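Local coordinates for protein acetyl-CoA C-acetyltransferase (Syntrophomonas wolfei subsp. wolfei, PDB 7N7Z) that probably catalyses the thiolase reaction that interconverts two acetyl-CoA molecules with acetoacetyl-CoA and free CoA, as an acetyl-CoA C-acetyltransferase, at residues T59-G64 / S123-L128; I73-K76 / P80-S83; Y172-E177 / F323-L328; E230-L235 / T246-S251; V314-V319 / Y372-R377. One frame throughout, in Å; residues are numbered along the deposited sequence.

Along the chain, contact 2 falls between the two segments of contact 1, and contact 4 between those of contact 3, whereas contacts 3 and 5 interleave. Contacts 1 and 2, in the amino-terminal thiolase region, have centres about 23 Å apart. Contacts 3 and 4, with centres about 12 Å apart, touch: Arg176 donates to the carbonyls of Met232 and Leu235. Contact 3 joins the two thiolase family regions. Contact 5 uses strand 316-319, an outermost strand of the large mixed sheet in this chain; contact 2 lies beside the other, strand 84-89, its centre about 32 Å from that of contact 5. Contacts 1 and 2 meet the second subunit, while contacts 3 to 5 join elements within one subunit.

Contact 1: residues T59-G64 / S123-L128; sequences TCLHAG and SNIPYL
Leu61 and Ile125 face each other from two irregular stretches of backbone, their CA atoms 6.9 Å apart, and a second close approach brings Gly64 to Pro126. Residues 59-64 form no helix or strand, and 123-128 turn into a strand only at Tyr127. At phi 95° Gly64 takes a conformation that favours glycine, and a CB there would also press on the Pro126 ring.

The side chains meet as two apolar pairs. Leu61 and Ile125 cross at about a right angle, with Leu61 CG 3.8 Å from Ile125 CD1. Ile125 holds CG1 anti to its carbonyl carbon (chi1 -67°), which sends CD1 to Leu61 while CG2 also approaches Leu61 CG. An alanine in place of Ile125 would lose both branches and is likely to leave a gap against Leu61. In the second pair, Ala63 CB lies 3.8 Å from Pro126 CG, and the carbonyl oxygen Ala63 O approaches Pro126 CD at 3.3 Å. Polar linkage comes through a water 3.0 Å from Ala63 O and 2.9 Å from Asn124 O, within reach of both carbonyls. The Leu61 side chain is about 10 Å from that of Cys92, the predicted acyl-thioester nucleophile.

The contact joins the loop between strand 54-58 and helix 69-76 to the chain that leaves strand 113-121. Glu120 receives the backbone N-H groups of Cys60 and Leu61, and Ile125 also packs on helix 146-152. Tyr127 and Leu128 continue an antiparallel ladder into the second subunit, where Asp150 of that subunit accepts from Gly64 N.

Contact 2: residues I73-K76 / P80-S83; sequences IGMK and PVRS
Met75 reaches Pro80, Val81 and Ser83 through a bent side chain: CG stands anti to the carbonyl carbon (chi1 -66°), and further bends at chi2 and chi3 (-59° and 97°) carry the thioether across to the 80-83 turn. The methyl end does the closest touching, with Met75 CE 3.4 Å from Pro80 O. The same methyl, Met75 CE, lies 3.7 Å from Ser83 OG, so it rests beside two oxygens of one turn. Behind it, the sulfur Met75 SD lies 4.1 Å from Val81 CA and at a similar distance from CG1 of that valine. The Met75 and Val81 side chains cross at about a right angle.

The receiving surface is a type I beta turn from Pro80 to Ser83. Its defining backbone bond runs from Ser83 N to Pro80 O at 2.8 Å. Ser83 OG is also modelled as donating to Pro80 O, though at 2.4 Å the distance is too short to be taken at face value. The approach of Met75 itself is by van der Waals contact.

Met75 stands near the end of helix 69-76, and the turn completes the helix-to-strand step of a beta-alpha-beta crossover from strand 54-58 to the adjacent parallel strand 84-89. Ile73 faces helix 30-45, and Arg71 binds Val81 O. Beyond the turn, Arg82 makes a salt bridge to Asp53; Met75 packs on Leu156 of the second subunit, and Ser393 of that subunit meets Ser83 O.

Contact 3: residues Y172-E177 / F323-L328; sequences YGITRE and FAAQVL
Ile174 fills the contact from one side, placing its two branches against Ala325 and Leu328 on one flank of helix 324-336. The terminal methyl Ile174 CD1 lies 3.6 Å from Leu328 CB. Ile174 CD1 also comes 3.3 Å from the backbone oxygen Ala325 O. The other branch, CG2, touches the isopropyl group of the leucine, with Ile174 CG2 3.6 Å from Leu328 CD1, and also comes within 4.4 Å of Ala325 CB. With CG1 anti to the carbonyl carbon (chi1 -62°), the isoleucine directs CD1 to the start of the leucine side chain while CG2 meets its tip; the two side chains cross obliquely. An alanine at Ile174 would remove both touching branches and would probably open a gap against Leu328 and beside Ala325 O.

Ile174 occupies the short link between helices 161-172 and 176-196. Gly173, with phi 62°, is the C-prime residue of a Schellman motif that ends the first helix, in which Ile174 N bonds to Ala169 O. Thr175 is the N-cap of the next helix, so Ile174 lies between a helix stop and a helix start.

Farther out, Cys179 of helix 176-196 packs on both Ile174 and Ala325, and Leu182 on Leu328. Ala169 of helix 161-172 touches Ile174 and Ala325 too, while Gln326 donates to Gly293 O and packs on Cys388, a predicted catalytic residue.

Contact 4: residues E230-L235 / T246-S251; sequences ETMAKL and TAANAS
Apolar contacts centre on Ala248, whose CB meets both Met232 and Leu235. The methionine brings its methyl, with Met232 CE 3.6 Å from Ala248 CB, and its sulfur follows close behind. Met232 keeps CG anti to the carbonyl carbon (chi1 -57°), and bends at chi2 and chi3 turn CE onto the alanine. From Leu235 the CD1 branch comes tighter, with Leu235 CD1 3.3 Å from Ala248 CB, less than usual van der Waals separation. Closer to the backbones, Leu235 CB and Thr246 CB lie 4.2 Å apart.

A single water connects the two segments. As modelled, it donates to Met232 O at a short 2.5 Å and accepts from Thr246 OG1 at 2.6 Å.

Hydrogen bonds inside 246-251 shape the receiving loop. Thr246 OG1 accepts from Asn249 N, three residues on, as an ST motif, and from Ala248 N, two residues on, as an ST turn; both bonds are long, the first nearly straight and the second clearly bent. In return, Thr246 N donates to Asn249 OD1 over a modelled 2.5 Å, again short, at an N-H...O angle of 167°, although its nitrogen is tilted 24° from the amide carbonyl plane. On the other segment, Met232 to Leu235 make a type I beta turn.

Outside, Arg176 of helix 176-196 binds the backbone oxygens of Met232 and Leu235, and His187 that of Ala248. The chemistry thus divides the work: Thr246 OG1 accepts two backbone N-H groups within the loop and, as modelled, donates to the water, while Met232 CE and Leu235 CD1 both press on the Ala248 methyl.

Contact 5: residues V314-V319 / Y372-R377; sequences VDYWEV and YYELER
Tyr316 packs its ring face on the aliphatic part of Glu374, and this CH-pi contact is the tight part of the interface. Glu374 CG stands 3.6 Å from the Tyr316 ring centroid and 14° off the ring normal, over the centre of the face. Glu374 CB adds a second approach, 3.6 Å from Tyr316 CE2. The ring is placed by its extended first torsion, CG anti to the backbone N (chi1 178°). Nearer the strand backbone, Tyr316 CB meets Leu375 CD2 at 3.7 Å.

At the Asp315 end the packing is looser, with Asp315 CB 4.4 Å from Leu375 CD2; the carboxylate of that aspartate turns instead to the backbone N-H groups of Thr381 and Lys382. Beyond the ring, exposed Arg377 grips the Glu374 carboxylate in a side-on salt bridge within helix 360-378: Arg377 NH2 donates to Glu374 OE2 at 2.6 Å, and NE to OE1 over a longer 3.3 Å. The phenol end of the ring is held too, Tyr316 OH donating to Glu318 OE2 at 2.5 Å through that oxygen's anti lone pair. His349 ties the two sides together, its backbone N donating to Tyr316 OH and its ring nitrogen ND1 bonding to Glu374 OE2.

Helix 360-378 lies against strand 316-319, which pairs in parallel with strand 382-387 at one margin of the chain's mixed sheet. Trp317, next along the strand, points away from this helix and packs on helix 296-307.

Contact 1: residues T59-G64 / S123-L128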
# COMPACT_ATOMS: atom_id res chain seq x y z
N THR B 59 -19.38 -15.66 -6.27
CA THR B 59 -17.97 -15.31 -6.37
C THR B 59 -17.35 -15.45 -5.00
O THR B 59 -18.02 -15.26 -3.98
CB THR B 59 -17.77 -13.88 -6.90
OG1 THR B 59 -16.43 -13.73 -7.37
CG2 THR B 59 -18.03 -12.85 -5.80
N CYS B 60 -16.06 -15.79 -4.98
CA CYS B 60 -15.37 -15.98 -3.71
C CYS B 60 -14.68 -14.70 -3.24
O CYS B 60 -14.69 -14.41 -2.03
CB CYS B 60 -14.36 -17.12 -3.82
SG CYS B 60 -13.30 -17.36 -2.36
N LEU B 61 -14.10 -13.92 -4.15
CA LEU B 61 -13.37 -12.70 -3.80
C LEU B 61 -14.07 -11.49 -4.42
O LEU B 61 -13.82 -11.13 -5.58
CB LEU B 61 -11.90 -12.79 -4.24
CG LEU B 61 -10.93 -13.47 -3.26
CD1 LEU B 61 -10.70 -12.62 -2.02
CD2 LEU B 61 -11.42 -14.84 -2.85
N HIS B 62 -14.94 -10.87 -3.62
CA HIS B 62 -15.65 -9.65 -4.02
C HIS B 62 -14.69 -8.50 -4.28
O HIS B 62 -14.86 -7.75 -5.25
CB HIS B 62 -16.63 -9.29 -2.90
CG HIS B 62 -17.21 -7.91 -2.99
ND1 HIS B 62 -17.73 -7.27 -1.89
CD2 HIS B 62 -17.40 -7.08 -4.04
CE1 HIS B 62 -18.19 -6.09 -2.25
NE2 HIS B 62 -18.00 -5.94 -3.55
N ALA B 63 -13.68 -8.34 -3.42
CA ALA B 63 -12.88 -7.12 -3.39
C ALA B 63 -12.45 -6.67 -4.77
O ALA B 63 -11.96 -7.47 -5.58
CB ALA B 63 -11.66 -7.34 -2.50
N GLY B 64 -12.63 -5.37 -5.05
CA GLY B 64 -12.16 -4.75 -6.26
C GLY B 64 -13.17 -4.65 -7.38
O GLY B 64 -12.92 -3.94 -8.36
N SER B 123 -6.77 -13.73 -11.34
CA SER B 123 -5.67 -12.91 -11.82
C SER B 123 -5.81 -11.45 -11.40
O SER B 123 -4.81 -10.73 -11.35
CB SER B 123 -5.58 -12.99 -13.34
OG SER B 123 -5.47 -14.33 -13.78
N ASN B 124 -7.03 -11.00 -11.09
CA ASN B 124 -7.30 -9.60 -10.76
C ASN B 124 -7.79 -9.43 -9.33
O ASN B 124 -8.42 -8.41 -9.02
CB ASN B 124 -8.31 -9.01 -11.75
CG ASN B 124 -7.70 -8.75 -13.11
OD1 ASN B 124 -6.91 -7.81 -13.28
ND2 ASN B 124 -8.06 -9.57 -14.09
N ILE B 125 -7.52 -10.38 -8.45
CA ILE B 125 -7.81 -10.18 -7.03
C ILE B 125 -6.82 -9.15 -6.47
O ILE B 125 -5.61 -9.30 -6.67
CB ILE B 125 -7.72 -11.50 -6.27
CG1 ILE B 125 -8.83 -12.45 -6.71
CG2 ILE B 125 -7.81 -11.26 -4.77
CD1 ILE B 125 -8.65 -13.88 -6.24
N PRO B 126 -7.29 -8.10 -5.80
CA PRO B 126 -6.36 -7.08 -5.30
C PRO B 126 -5.58 -7.57 -4.09
O PRO B 126 -5.79 -8.67 -3.56
CB PRO B 126 -7.27 -5.91 -4.94
CG PRO B 126 -8.59 -6.53 -4.65
CD PRO B 126 -8.69 -7.76 -5.50
N TYR B 127 -4.64 -6.74 -3.67
CA TYR B 127 -3.97 -6.87 -2.38
C TYR B 127 -4.62 -5.92 -1.39
O TYR B 127 -5.19 -4.90 -1.77
CB TYR B 127 -2.47 -6.57 -2.51
CG TYR B 127 -1.63 -7.75 -2.93
CD1 TYR B 127 -1.89 -8.43 -4.12
CD2 TYR B 127 -0.58 -8.20 -2.14
CE1 TYR B 127 -1.11 -9.51 -4.51
CE2 TYR B 127 0.20 -9.28 -2.52
CZ TYR B 127 -0.07 -9.93 -3.70
OH TYR B 127 0.70 -11.01 -4.07
N LEU B 128 -4.52 -6.26 -0.10
CA LEU B 128 -5.17 -5.50 0.96
C LEU B 128 -4.15 -4.77 1.82
O LEU B 128 -3.05 -5.29 2.08
CB LEU B 128 -6.00 -6.42 1.86
CG LEU B 128 -6.85 -7.50 1.20
CD1 LEU B 128 -7.34 -8.49 2.25
CD2 LEU B 128 -8.02 -6.90 0.44
O HOH W 1 -11.03 -7.38 -8.43

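Contact 2: residues I73-K76 / P80-S83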
# COMPACT_ATOMS: atom_id res chain seq x y z
N ILE B 73 -23.89 -6.63 -13.06
CA ILE B 73 -23.92 -7.61 -14.13
C ILE B 73 -25.35 -7.77 -14.65
O ILE B 73 -25.57 -7.90 -15.86
CB ILE B 73 -23.33 -8.95 -13.65
CG1 ILE B 73 -21.84 -8.79 -13.34
CG2 ILE B 73 -23.55 -10.03 -14.70
CD1 ILE B 73 -21.31 -9.83 -12.38
N GLY B 74 -26.33 -7.77 -13.76
CA GLY B 74 -27.71 -7.96 -14.19
C GLY B 74 -28.23 -6.80 -15.02
O GLY B 74 -28.86 -7.00 -16.06
N MET B 75 -27.97 -5.57 -14.57
CA MET B 75 -28.42 -4.41 -15.32
C MET B 75 -27.77 -4.33 -16.69
O MET B 75 -28.41 -3.90 -17.66
CB MET B 75 -28.14 -3.13 -14.53
CG MET B 75 -28.92 -3.01 -13.23
SD MET B 75 -30.71 -3.04 -13.47
CE MET B 75 -31.07 -4.76 -13.14
N LYS B 76 -26.51 -4.75 -16.80
CA LYS B 76 -25.80 -4.63 -18.07
C LYS B 76 -26.24 -5.69 -19.07
O LYS B 76 -26.15 -5.46 -20.28
CB LYS B 76 -24.29 -4.72 -17.84
CG LYS B 76 -23.66 -3.39 -17.49
CD LYS B 76 -22.34 -3.56 -16.77
CE LYS B 76 -21.65 -2.22 -16.56
NZ LYS B 76 -20.25 -2.23 -17.07
N PRO B 80 -34.53 -6.28 -15.55
CA PRO B 80 -35.32 -5.11 -15.17
C PRO B 80 -34.89 -4.58 -13.81
O PRO B 80 -34.43 -5.34 -12.94
CB PRO B 80 -36.75 -5.64 -15.14
CG PRO B 80 -36.60 -7.08 -14.79
CD PRO B 80 -35.30 -7.53 -15.41
N VAL B 81 -35.04 -3.27 -13.63
CA VAL B 81 -34.64 -2.65 -12.37
C VAL B 81 -35.45 -3.20 -11.20
O VAL B 81 -35.02 -3.08 -10.05
CB VAL B 81 -34.77 -1.11 -12.45
CG1 VAL B 81 -34.08 -0.58 -13.70
CG2 VAL B 81 -36.23 -0.69 -12.42
N ARG B 82 -36.61 -3.79 -11.48
CA ARG B 82 -37.40 -4.41 -10.42
C ARG B 82 -36.78 -5.71 -9.93
O ARG B 82 -37.15 -6.19 -8.85
CB ARG B 82 -38.82 -4.68 -10.91
CG ARG B 82 -38.90 -5.61 -12.12
CD ARG B 82 -40.24 -6.34 -12.20
NE ARG B 82 -40.19 -7.47 -13.13
CZ ARG B 82 -40.12 -8.74 -12.78
NH1 ARG B 82 -40.10 -9.11 -11.51
NH2 ARG B 82 -40.07 -9.68 -13.72
N SER B 83 -35.85 -6.29 -10.69
CA SER B 83 -35.34 -7.62 -10.39
C SER B 83 -34.52 -7.61 -9.10
O SER B 83 -33.97 -6.59 -8.68
CB SER B 83 -34.48 -8.14 -11.54
OG SER B 83 -33.41 -7.26 -11.82

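Contact 3: residues Y172-E177 / F323-L328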
# COMPACT_ATOMS: atom_id res chain seq x y z
N TYR B 172 -5.27 -41.46 5.00
CA TYR B 172 -5.51 -42.65 4.20
C TYR B 172 -4.24 -43.21 3.58
O TYR B 172 -4.30 -44.22 2.87
CB TYR B 172 -6.52 -42.35 3.09
CG TYR B 172 -7.91 -42.07 3.61
CD1 TYR B 172 -8.64 -43.05 4.27
CD2 TYR B 172 -8.50 -40.82 3.45
CE1 TYR B 172 -9.91 -42.80 4.75
CE2 TYR B 172 -9.77 -40.56 3.92
CZ TYR B 172 -10.47 -41.55 4.57
OH TYR B 172 -11.73 -41.29 5.05
N GLY B 173 -3.09 -42.59 3.84
CA GLY B 173 -1.83 -43.10 3.33
C GLY B 173 -1.77 -43.13 1.82
O GLY B 173 -1.40 -44.15 1.22
N ILE B 174 -2.13 -42.03 1.18
CA ILE B 174 -2.02 -41.89 -0.27
C ILE B 174 -0.60 -41.43 -0.60
O ILE B 174 -0.06 -40.53 0.05
CB ILE B 174 -3.07 -40.90 -0.81
CG1 ILE B 174 -4.48 -41.42 -0.54
CG2 ILE B 174 -2.86 -40.67 -2.31
CD1 ILE B 174 -5.54 -40.35 -0.60
N THR B 175 -0.01 -42.05 -1.61
CA THR B 175 1.38 -41.81 -1.96
C THR B 175 1.49 -40.94 -3.20
O THR B 175 0.54 -40.78 -3.97
CB THR B 175 2.12 -43.13 -2.18
OG1 THR B 175 1.52 -43.84 -3.26
CG2 THR B 175 2.08 -43.98 -0.93
N ARG B 176 2.68 -40.37 -3.39
CA ARG B 176 2.93 -39.52 -4.55
C ARG B 176 2.67 -40.25 -5.85
O ARG B 176 2.23 -39.63 -6.83
CB ARG B 176 4.38 -39.00 -4.49
CG ARG B 176 4.87 -38.30 -5.75
CD ARG B 176 4.29 -36.90 -5.89
NE ARG B 176 4.89 -36.19 -7.01
CZ ARG B 176 6.02 -35.51 -6.95
NH1 ARG B 176 6.70 -35.39 -5.82
NH2 ARG B 176 6.49 -34.94 -8.05
N GLU B 177 2.92 -41.56 -5.90
CA GLU B 177 2.73 -42.31 -7.13
C GLU B 177 1.25 -42.38 -7.51
O GLU B 177 0.89 -42.18 -8.68
CB GLU B 177 3.32 -43.71 -7.00
CG GLU B 177 4.74 -43.83 -7.52
CD GLU B 177 5.77 -43.24 -6.57
OE1 GLU B 177 5.63 -43.44 -5.34
OE2 GLU B 177 6.71 -42.58 -7.05
N PHE B 323 -7.45 -31.71 -5.46
CA PHE B 323 -6.12 -32.29 -5.41
C PHE B 323 -6.26 -33.79 -5.64
O PHE B 323 -7.27 -34.40 -5.26
CB PHE B 323 -5.42 -32.01 -4.08
CG PHE B 323 -5.46 -30.57 -3.66
CD1 PHE B 323 -6.51 -30.08 -2.90
CD2 PHE B 323 -4.45 -29.70 -4.04
CE1 PHE B 323 -6.55 -28.75 -2.52
CE2 PHE B 323 -4.48 -28.37 -3.66
CZ PHE B 323 -5.53 -27.90 -2.90
N ALA B 324 -5.24 -34.38 -6.27
CA ALA B 324 -5.28 -35.82 -6.53
C ALA B 324 -5.47 -36.61 -5.24
O ALA B 324 -6.31 -37.51 -5.17
CB ALA B 324 -4.00 -36.25 -7.25
N ALA B 325 -4.70 -36.27 -4.21
CA ALA B 325 -4.87 -36.92 -2.91
C ALA B 325 -6.28 -36.71 -2.38
O ALA B 325 -6.87 -37.61 -1.78
CB ALA B 325 -3.84 -36.39 -1.91
N GLN B 326 -6.84 -35.51 -2.59
CA GLN B 326 -8.19 -35.23 -2.13
C GLN B 326 -9.20 -36.17 -2.78
O GLN B 326 -10.09 -36.71 -2.10
CB GLN B 326 -8.55 -33.77 -2.42
CG GLN B 326 -9.97 -33.39 -2.03
CD GLN B 326 -10.90 -33.23 -3.23
OE1 GLN B 326 -10.46 -33.21 -4.38
NE2 GLN B 326 -12.19 -33.11 -2.95
N VAL B 327 -9.07 -36.39 -4.09
CA VAL B 327 -9.98 -37.29 -4.79
C VAL B 327 -9.82 -38.72 -4.27
O VAL B 327 -10.80 -39.38 -3.89
CB VAL B 327 -9.75 -37.23 -6.30
CG1 VAL B 327 -10.71 -38.15 -7.04
CG2 VAL B 327 -9.88 -35.80 -6.80
N LEU B 328 -8.59 -39.22 -4.25
CA LEU B 328 -8.35 -40.58 -3.78
C LEU B 328 -8.84 -40.76 -2.35
O LEU B 328 -9.21 -41.87 -1.96
CB LEU B 328 -6.87 -40.92 -3.89
CG LEU B 328 -6.28 -40.88 -5.31
CD1 LEU B 328 -4.83 -41.35 -5.29
CD2 LEU B 328 -7.09 -41.73 -6.28

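Contact 4: residues E230-L235 / T246-S251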
# COMPACT_ATOMS: atom_id res chain seq x y z
N GLU B 230 6.58 -39.90 -15.68
CA GLU B 230 7.89 -39.53 -15.15
C GLU B 230 8.07 -38.02 -15.05
O GLU B 230 8.85 -37.55 -14.22
CB GLU B 230 8.99 -40.14 -16.03
CG GLU B 230 9.23 -41.62 -15.77
CD GLU B 230 8.13 -42.50 -16.33
OE1 GLU B 230 7.53 -42.13 -17.37
OE2 GLU B 230 7.86 -43.57 -15.75
N THR B 231 7.37 -37.25 -15.89
CA THR B 231 7.40 -35.80 -15.74
C THR B 231 6.67 -35.36 -14.48
O THR B 231 7.09 -34.40 -13.82
CB THR B 231 6.78 -35.13 -16.97
OG1 THR B 231 5.41 -35.52 -17.09
CG2 THR B 231 7.53 -35.51 -18.24
N MET B 232 5.58 -36.05 -14.13
CA MET B 232 4.89 -35.76 -12.89
C MET B 232 5.79 -35.99 -11.68
O MET B 232 5.69 -35.27 -10.68
CB MET B 232 3.63 -36.62 -12.77
CG MET B 232 2.64 -36.46 -13.92
SD MET B 232 1.63 -34.96 -13.86
CE MET B 232 0.99 -35.02 -12.18
N ALA B 233 6.68 -36.97 -11.76
CA ALA B 233 7.57 -37.31 -10.65
C ALA B 233 8.73 -36.33 -10.49
O ALA B 233 9.42 -36.39 -9.48
CB ALA B 233 8.12 -38.73 -10.83
N LYS B 234 8.95 -35.45 -11.46
CA LYS B 234 10.07 -34.53 -11.42
C LYS B 234 9.77 -33.23 -10.69
O LYS B 234 10.69 -32.47 -10.39
CB LYS B 234 10.53 -34.20 -12.85
N LEU B 235 8.50 -32.96 -10.38
CA LEU B 235 8.15 -31.70 -9.73
C LEU B 235 8.37 -31.81 -8.22
O LEU B 235 8.15 -32.87 -7.63
CB LEU B 235 6.69 -31.34 -10.02
CG LEU B 235 6.43 -30.78 -11.41
CD1 LEU B 235 5.01 -31.11 -11.86
CD2 LEU B 235 6.66 -29.27 -11.44
N THR B 246 1.80 -31.54 -5.50
CA THR B 246 2.61 -30.74 -6.40
C THR B 246 1.70 -29.81 -7.20
O THR B 246 0.47 -29.90 -7.14
CB THR B 246 3.43 -31.62 -7.35
OG1 THR B 246 2.58 -32.15 -8.38
CG2 THR B 246 4.08 -32.76 -6.60
N ALA B 247 2.33 -28.91 -7.95
CA ALA B 247 1.57 -28.00 -8.81
C ALA B 247 0.83 -28.76 -9.90
O ALA B 247 -0.21 -28.29 -10.39
CB ALA B 247 2.50 -26.95 -9.42
N ALA B 248 1.33 -29.93 -10.30
CA ALA B 248 0.72 -30.67 -11.39
C ALA B 248 -0.43 -31.54 -10.92
O ALA B 248 -1.44 -31.67 -11.62
CB ALA B 248 1.77 -31.52 -12.10
N ASN B 249 -0.32 -32.13 -9.73
CA ASN B 249 -1.39 -32.95 -9.18
C ASN B 249 -2.33 -32.15 -8.28
O ASN B 249 -3.21 -32.74 -7.64
CB ASN B 249 -0.81 -34.14 -8.40
CG ASN B 249 0.03 -33.72 -7.21
OD1 ASN B 249 -0.13 -32.62 -6.68
ND2 ASN B 249 0.92 -34.60 -6.78
N ALA B 250 -2.16 -30.83 -8.22
CA ALA B 250 -3.06 -29.95 -7.49
C ALA B 250 -3.81 -29.07 -8.49
O ALA B 250 -3.25 -28.68 -9.52
CB ALA B 250 -2.30 -29.07 -6.50
N SER B 251 -5.07 -28.78 -8.19
CA SER B 251 -5.83 -27.88 -9.03
C SER B 251 -5.17 -26.51 -9.06
O SER B 251 -4.49 -26.10 -8.11
CB SER B 251 -7.27 -27.77 -8.54
OG SER B 251 -7.33 -27.13 -7.27
O HOH W 2 3.60 -34.10 -9.81

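Contact 5: residues V314-V319 / Y372-R377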
# COMPACT_ATOMS: atom_id res chain seq x y z
N VAL B 314 -27.06 -42.60 -11.38
CA VAL B 314 -26.57 -41.41 -12.06
C VAL B 314 -25.78 -41.82 -13.29
O VAL B 314 -24.88 -42.66 -13.22
CB VAL B 314 -25.71 -40.56 -11.10
CG1 VAL B 314 -25.39 -39.21 -11.73
CG2 VAL B 314 -26.42 -40.39 -9.77
N ASP B 315 -26.12 -41.22 -14.44
CA ASP B 315 -25.47 -41.59 -15.69
C ASP B 315 -24.08 -40.97 -15.83
O ASP B 315 -23.22 -41.55 -16.49
CB ASP B 315 -26.34 -41.17 -16.88
CG ASP B 315 -27.65 -41.94 -16.95
OD1 ASP B 315 -27.69 -43.10 -16.48
OD2 ASP B 315 -28.63 -41.39 -17.48
N TYR B 316 -23.85 -39.81 -15.22
CA TYR B 316 -22.55 -39.16 -15.31
C TYR B 316 -22.37 -38.24 -14.12
O TYR B 316 -23.33 -37.62 -13.66
CB TYR B 316 -22.41 -38.38 -16.62
CG TYR B 316 -21.10 -37.65 -16.75
CD1 TYR B 316 -19.91 -38.34 -16.93
CD2 TYR B 316 -21.04 -36.26 -16.69
CE1 TYR B 316 -18.70 -37.68 -17.05
CE2 TYR B 316 -19.84 -35.59 -16.81
CZ TYR B 316 -18.67 -36.30 -16.99
OH TYR B 316 -17.47 -35.64 -17.11
N TRP B 317 -21.13 -38.16 -13.63
CA TRP B 317 -20.79 -37.35 -12.47
C TRP B 317 -19.71 -36.35 -12.83
O TRP B 317 -18.78 -36.66 -13.58
CB TRP B 317 -20.28 -38.22 -11.32
CG TRP B 317 -21.34 -38.88 -10.50
CD1 TRP B 317 -21.80 -40.16 -10.62
CD2 TRP B 317 -22.09 -38.29 -9.42
NE1 TRP B 317 -22.78 -40.40 -9.69
CE2 TRP B 317 -22.97 -39.27 -8.94
CE3 TRP B 317 -22.09 -37.02 -8.82
CZ2 TRP B 317 -23.85 -39.03 -7.89
CZ3 TRP B 317 -22.96 -36.79 -7.78
CH2 TRP B 317 -23.83 -37.78 -7.32
N GLU B 318 -19.83 -35.13 -12.30
CA GLU B 318 -18.77 -34.13 -12.35
C GLU B 318 -18.35 -33.86 -10.91
O GLU B 318 -18.99 -33.07 -10.20
CB GLU B 318 -19.23 -32.85 -13.04
CG GLU B 318 -19.09 -32.87 -14.55
CD GLU B 318 -17.66 -32.66 -15.01
OE1 GLU B 318 -17.08 -31.60 -14.71
OE2 GLU B 318 -17.12 -33.57 -15.68
N VAL B 319 -17.28 -34.52 -10.47
CA VAL B 319 -16.73 -34.33 -9.13
C VAL B 319 -15.44 -33.54 -9.27
O VAL B 319 -14.44 -34.05 -9.80
CB VAL B 319 -16.48 -35.67 -8.42
CG1 VAL B 319 -15.88 -35.44 -7.05
CG2 VAL B 319 -17.78 -36.46 -8.31
N TYR B 372 -24.08 -31.21 -17.67
CA TYR B 372 -25.19 -31.27 -18.62
C TYR B 372 -24.69 -31.58 -20.03
O TYR B 372 -25.16 -32.52 -20.68
CB TYR B 372 -25.98 -29.97 -18.63
CG TYR B 372 -26.78 -29.80 -19.90
CD1 TYR B 372 -27.98 -30.48 -20.07
CD2 TYR B 372 -26.33 -28.99 -20.93
CE1 TYR B 372 -28.72 -30.34 -21.23
CE2 TYR B 372 -27.06 -28.86 -22.10
CZ TYR B 372 -28.26 -29.53 -22.24
OH TYR B 372 -28.99 -29.40 -23.40
N TYR B 373 -23.75 -30.77 -20.53
CA TYR B 373 -23.32 -30.91 -21.91
C TYR B 373 -22.65 -32.25 -22.18
O TYR B 373 -22.64 -32.71 -23.32
CB TYR B 373 -22.38 -29.76 -22.28
CG TYR B 373 -23.13 -28.52 -22.72
CD1 TYR B 373 -23.64 -28.42 -24.01
CD2 TYR B 373 -23.33 -27.46 -21.85
CE1 TYR B 373 -24.33 -27.29 -24.41
CE2 TYR B 373 -24.02 -26.33 -22.24
CZ TYR B 373 -24.51 -26.25 -23.52
OH TYR B 373 -25.20 -25.13 -23.92
N GLU B 374 -22.10 -32.90 -21.15
CA GLU B 374 -21.62 -34.27 -21.32
C GLU B 374 -22.79 -35.24 -21.39
O GLU B 374 -22.76 -36.20 -22.18
CB GLU B 374 -20.68 -34.65 -20.18
CG GLU B 374 -20.00 -36.00 -20.37
CD GLU B 374 -18.97 -36.00 -21.49
OE1 GLU B 374 -18.78 -34.93 -22.12
OE2 GLU B 374 -18.37 -37.06 -21.75
N LEU B 375 -23.83 -35.02 -20.59
CA LEU B 375 -25.06 -35.80 -20.74
C LEU B 375 -25.60 -35.67 -22.16
O LEU B 375 -25.96 -36.67 -22.79
CB LEU B 375 -26.11 -35.33 -19.73
CG LEU B 375 -25.85 -35.54 -18.24
CD1 LEU B 375 -27.06 -35.07 -17.44
CD2 LEU B 375 -25.54 -36.99 -17.92
N GLU B 376 -25.64 -34.45 -22.68
CA GLU B 376 -26.19 -34.22 -24.01
C GLU B 376 -25.33 -34.89 -25.08
O GLU B 376 -25.87 -35.42 -26.06
CB GLU B 376 -26.31 -32.72 -24.27
CG GLU B 376 -27.22 -32.36 -25.44
CD GLU B 376 -26.45 -32.12 -26.74
OE1 GLU B 376 -25.27 -31.73 -26.67
OE2 GLU B 376 -27.04 -32.32 -27.82
N ARG B 377 -24.01 -34.86 -24.92
CA ARG B 377 -23.14 -35.46 -25.93
C ARG B 377 -23.26 -36.98 -25.94
O ARG B 377 -23.09 -37.61 -26.99
CB ARG B 377 -21.69 -35.05 -25.69
CG ARG B 377 -20.70 -35.62 -26.71
CD ARG B 377 -19.26 -35.30 -26.34
NE ARG B 377 -18.79 -36.06 -25.19
CZ ARG B 377 -18.08 -37.18 -25.26
NH1 ARG B 377 -17.75 -37.73 -26.42
NH2 ARG B 377 -17.69 -37.77 -24.14